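Local atomic coordinates of 3-oxoacyl-(Acyl-carrier protein) synthase (Burkholderia xenovorans, PDB entry 4EFI), a protein that probably acts as a 3-oxoacyl-(acyl-carrier protein) synthase, a thiolase-fold condensing enzyme of the synthase III family, thought to join acyl groups to a carrier-protein-bound partner. Residues A266-Q271 with L308-E313. Sequence-based numbering, arbitrary orientation.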
ATOM      1  N   ALA A 266       2.732  16.864  -2.497  1.00 15.58           N
ATOM      2  CA  ALA A 266       2.928  15.615  -3.225  1.00 14.68           C
ATOM      3  C   ALA A 266       1.604  14.915  -3.461  1.00 13.83           C
ATOM      4  O   ALA A 266       0.684  14.996  -2.641  1.00 14.83           O
ATOM      5  CB  ALA A 266       3.880  14.686  -2.486  1.00 16.53           C
ATOM      6  N   PHE A 267       1.557  14.183  -4.570  1.00 13.91           N
ATOM      7  CA  PHE A 267       0.488  13.259  -4.916  1.00 15.42           C
ATOM      8  C   PHE A 267       1.107  11.868  -4.916  1.00 13.01           C
ATOM      9  O   PHE A 267       1.934  11.552  -5.772  1.00 14.68           O
ATOM     10  CB  PHE A 267      -0.067  13.590  -6.303  1.00 15.75           C
ATOM     11  CG  PHE A 267      -0.590  15.013  -6.418  1.00 15.87           C
ATOM     12  CD1 PHE A 267      -1.841  15.365  -5.927  1.00 18.29           C
ATOM     13  CD2 PHE A 267       0.187  15.997  -6.991  1.00 17.60           C
ATOM     14  CE1 PHE A 267      -2.297  16.682  -6.034  1.00 19.33           C
ATOM     15  CE2 PHE A 267      -0.265  17.287  -7.087  1.00 19.10           C
ATOM     16  CZ  PHE A 267      -1.497  17.632  -6.607  1.00 19.86           C
ATOM     17  N   LEU A 268       0.710  11.056  -3.941  1.00 12.76           N
ATOM     18  CA  LEU A 268       1.313   9.752  -3.684  1.00 13.16           C
ATOM     19  C   LEU A 268       0.428   8.668  -4.253  1.00 12.27           C
ATOM     20  O   LEU A 268      -0.658   8.424  -3.715  1.00 13.91           O
ATOM     21  CB  LEU A 268       1.456   9.578  -2.181  1.00 14.32           C
ATOM     22  CG  LEU A 268       2.257  10.680  -1.495  1.00 15.47           C
ATOM     23  CD1 LEU A 268       2.058  10.625  -0.002  1.00 20.97           C
ATOM     24  CD2 LEU A 268       3.730  10.525  -1.840  1.00 20.64           C
ATOM     25  N   PHE A 269       0.868   8.041  -5.335  1.00 12.07           N
ATOM     26  CA  PHE A 269       0.121   6.976  -5.978  1.00 12.02           C
ATOM     27  C   PHE A 269       0.689   5.629  -5.623  1.00 12.18           C
ATOM     28  O   PHE A 269       1.902   5.456  -5.502  1.00 13.10           O
ATOM     29  CB  PHE A 269       0.196   7.106  -7.499  1.00 13.83           C
ATOM     30  CG  PHE A 269      -0.632   8.227  -8.062  1.00 14.76           C
ATOM     31  CD1 PHE A 269      -0.157   9.523  -8.047  1.00 16.36           C
ATOM     32  CD2 PHE A 269      -1.894   7.991  -8.582  1.00 14.22           C
ATOM     33  CE1 PHE A 269      -0.922  10.580  -8.556  1.00 16.22           C
ATOM     34  CE2 PHE A 269      -2.656   9.034  -9.093  1.00 15.99           C
ATOM     35  CZ  PHE A 269      -2.161  10.330  -9.077  1.00 15.44           C
ATOM     36  N   HIS A 270      -0.182   4.637  -5.546  1.00 12.72           N
ATOM     37  CA  HIS A 270       0.265   3.266  -5.533  1.00 12.66           C
ATOM     38  C   HIS A 270       1.201   3.070  -6.699  1.00 11.84           C
ATOM     39  O   HIS A 270       0.901   3.494  -7.829  1.00 12.53           O
ATOM     40  CB  HIS A 270      -0.921   2.326  -5.642  1.00 12.31           C
ATOM     41  CG  HIS A 270      -0.540   0.928  -6.034  1.00 12.86           C
ATOM     42  ND1 HIS A 270       0.351   0.204  -5.339  1.00 14.77           N
ATOM     43  CD2 HIS A 270      -0.946   0.135  -7.099  1.00 12.77           C
ATOM     44  CE1 HIS A 270       0.502  -0.993  -5.921  1.00 15.78           C
ATOM     45  NE2 HIS A 270      -0.292  -1.034  -6.997  1.00 15.46           N
ATOM     46  N   GLN A 271       2.345   2.438  -6.448  1.00 12.39           N
ATOM     47  CA  GLN A 271       3.415   2.328  -7.430  1.00 12.60           C
ATOM     48  C   GLN A 271       3.182   1.132  -8.350  1.00 13.20           C
ATOM     49  O   GLN A 271       3.883   0.125  -8.286  1.00 14.20           O
ATOM     50  CB  GLN A 271       4.761   2.241  -6.718  1.00 12.60           C
ATOM     51  CG  GLN A 271       5.036   3.466  -5.830  1.00 14.41           C
ATOM     52  CD  GLN A 271       5.484   4.663  -6.634  1.00 13.14           C
ATOM     53  OE1 GLN A 271       6.608   4.699  -7.139  1.00 13.85           O
ATOM     54  NE2 GLN A 271       4.605   5.663  -6.749  1.00 14.05           N
ATOM     55  N   LEU A 308       5.507   3.256   2.036  1.00 11.34           N
ATOM     56  CA  LEU A 308       6.928   3.120   1.691  1.00 11.56           C
ATOM     57  C   LEU A 308       7.385   4.356   0.915  1.00 12.60           C
ATOM     58  O   LEU A 308       8.471   4.908   1.162  1.00 13.16           O
ATOM     59  CB  LEU A 308       7.177   1.831   0.895  1.00 12.27           C
ATOM     60  CG  LEU A 308       8.642   1.565   0.519  1.00 12.89           C
ATOM     61  CD1 LEU A 308       9.523   1.373   1.731  1.00 12.92           C
ATOM     62  CD2 LEU A 308       8.690   0.353  -0.410  1.00 12.66           C
ATOM     63  N   LEU A 309       6.528   4.861   0.045  1.00 13.21           N
ATOM     64  CA  LEU A 309       6.810   6.072  -0.707  1.00 13.24           C
ATOM     65  C   LEU A 309       6.985   7.255   0.263  1.00 13.82           C
ATOM     66  O   LEU A 309       7.900   8.079   0.101  1.00 15.47           O
ATOM     67  CB  LEU A 309       5.677   6.322  -1.703  1.00 15.26           C
ATOM     68  CG  LEU A 309       5.902   7.285  -2.846  1.00 17.34           C
ATOM     69  CD1 LEU A 309       6.969   6.780  -3.769  1.00 13.80           C
ATOM     70  CD2 LEU A 309       4.578   7.424  -3.565  1.00 17.56           C
ATOM     71  N   ILE A 310       6.120   7.354   1.272  1.00 13.00           N
ATOM     72  CA  ILE A 310       6.247   8.415   2.267  1.00 13.47           C
ATOM     73  C   ILE A 310       7.605   8.328   2.942  1.00 13.63           C
ATOM     74  O   ILE A 310       8.303   9.326   3.068  1.00 15.18           O
ATOM     75  CB  ILE A 310       5.127   8.337   3.325  1.00 14.83           C
ATOM     76  CG1 ILE A 310       3.781   8.607   2.667  1.00 15.56           C
ATOM     77  CG2 ILE A 310       5.384   9.302   4.493  1.00 15.97           C
ATOM     78  CD1 ILE A 310       2.585   8.339   3.535  1.00 17.16           C
ATOM     79  N   THR A 311       7.990   7.146   3.415  1.00 13.06           N
ATOM     80  CA  THR A 311       9.223   7.065   4.198  1.00 13.35           C
ATOM     81  C   THR A 311      10.478   7.257   3.361  1.00 14.21           C
ATOM     82  O   THR A 311      11.431   7.891   3.823  1.00 15.78           O
ATOM     83  CB  THR A 311       9.324   5.791   5.079  1.00 13.68           C
ATOM     84  OG1 THR A 311       9.437   4.614   4.266  1.00 12.76           O
ATOM     85  CG2 THR A 311       8.126   5.662   5.983  1.00 13.13           C
ATOM     86  N   THR A 312      10.515   6.733   2.145  1.00 13.46           N
ATOM     87  CA  THR A 312      11.716   6.843   1.336  1.00 13.96           C
ATOM     88  C   THR A 312      11.829   8.187   0.619  1.00 14.11           C
ATOM     89  O   THR A 312      12.952   8.628   0.336  1.00 16.63           O
ATOM     90  CB  THR A 312      11.870   5.705   0.294  1.00 15.04           C
ATOM     91  OG1 THR A 312      10.896   5.841  -0.741  1.00 15.73           O
ATOM     92  CG2 THR A 312      11.758   4.350   0.921  1.00 14.44           C
ATOM     93  N   GLU A 313      10.706   8.851   0.324  1.00 14.33           N
ATOM     94  CA  GLU A 313      10.757  10.075  -0.486  1.00 14.99           C
ATOM     95  C   GLU A 313      10.476  11.352   0.294  1.00 14.92           C
ATOM     96  O   GLU A 313      10.949  12.421  -0.119  1.00 17.57           O
ATOM     97  CB  GLU A 313       9.793   9.991  -1.681  1.00 15.71           C
ATOM     98  CG  GLU A 313       9.980   8.778  -2.582  1.00 16.99           C
ATOM     99  CD  GLU A 313      11.411   8.540  -2.986  1.00 17.55           C
ATOM    100  OE1 GLU A 313      11.967   9.396  -3.710  1.00 20.01           O
ATOM    101  OE2 GLU A 313      11.996   7.493  -2.623  1.00 19.16           O
TER
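Leu309 of the helix reaches Leu268 of the edge strand and Gln271 just beyond that strand, so one branched side chain serves both an apolar and a polar neighbour. In the apolar part, CD2 of Leu309 lies 3.6 Å from CD2 of Leu268, the two chains crossing obliquely. CG of Leu309 stands anti to its backbone N (chi1 -163°), which sends CG toward the strand. From the next helix residue, CG1 of Ile310 packs 3.8 Å from CD1 of Leu268, here at about a right angle. The two methyls of Leu268 are thus divided between consecutive helix residues, and Met327 of the neighbouring strand 323-331 touches both Leu268 and Ile310, joining them to the sheet.

The polar part is the carboxamide of Gln271. Its chain is bent at chi2 (-78°), which turns CD back, and NE2 donates to the carbonyl O of Phe269 at 3.0 Å in an almost straight bond (179°), with the acceptor in the amide plane of Gln271 and the donor somewhat out of the carbonyl plane of Phe269. The same NE2 has a weak bond to Pro292 O, while OE1 accepts from the backbone N of Asn294. With the amide's rotation fixed in this way, the side chain of Gln271 crosses that of Leu309 at about a right angle: CD1 of Leu309 is 3.9 Å from CD of Gln271, and CD2 of Leu309 is 3.6 Å from NE2 of Gln271.

Helix 305-313 is thereby seated between the two sheets of the thiolase fold, its Leu308 and Thr311 touching strand 17-26 of the other sheet. Between the segments, the chemistry is van der Waals contact alone; the buried amide is held by backbone partners at both ends, one of its NE2 bonds being weak, and so can lie against the methyls of Leu309 with its polar atoms satisfied.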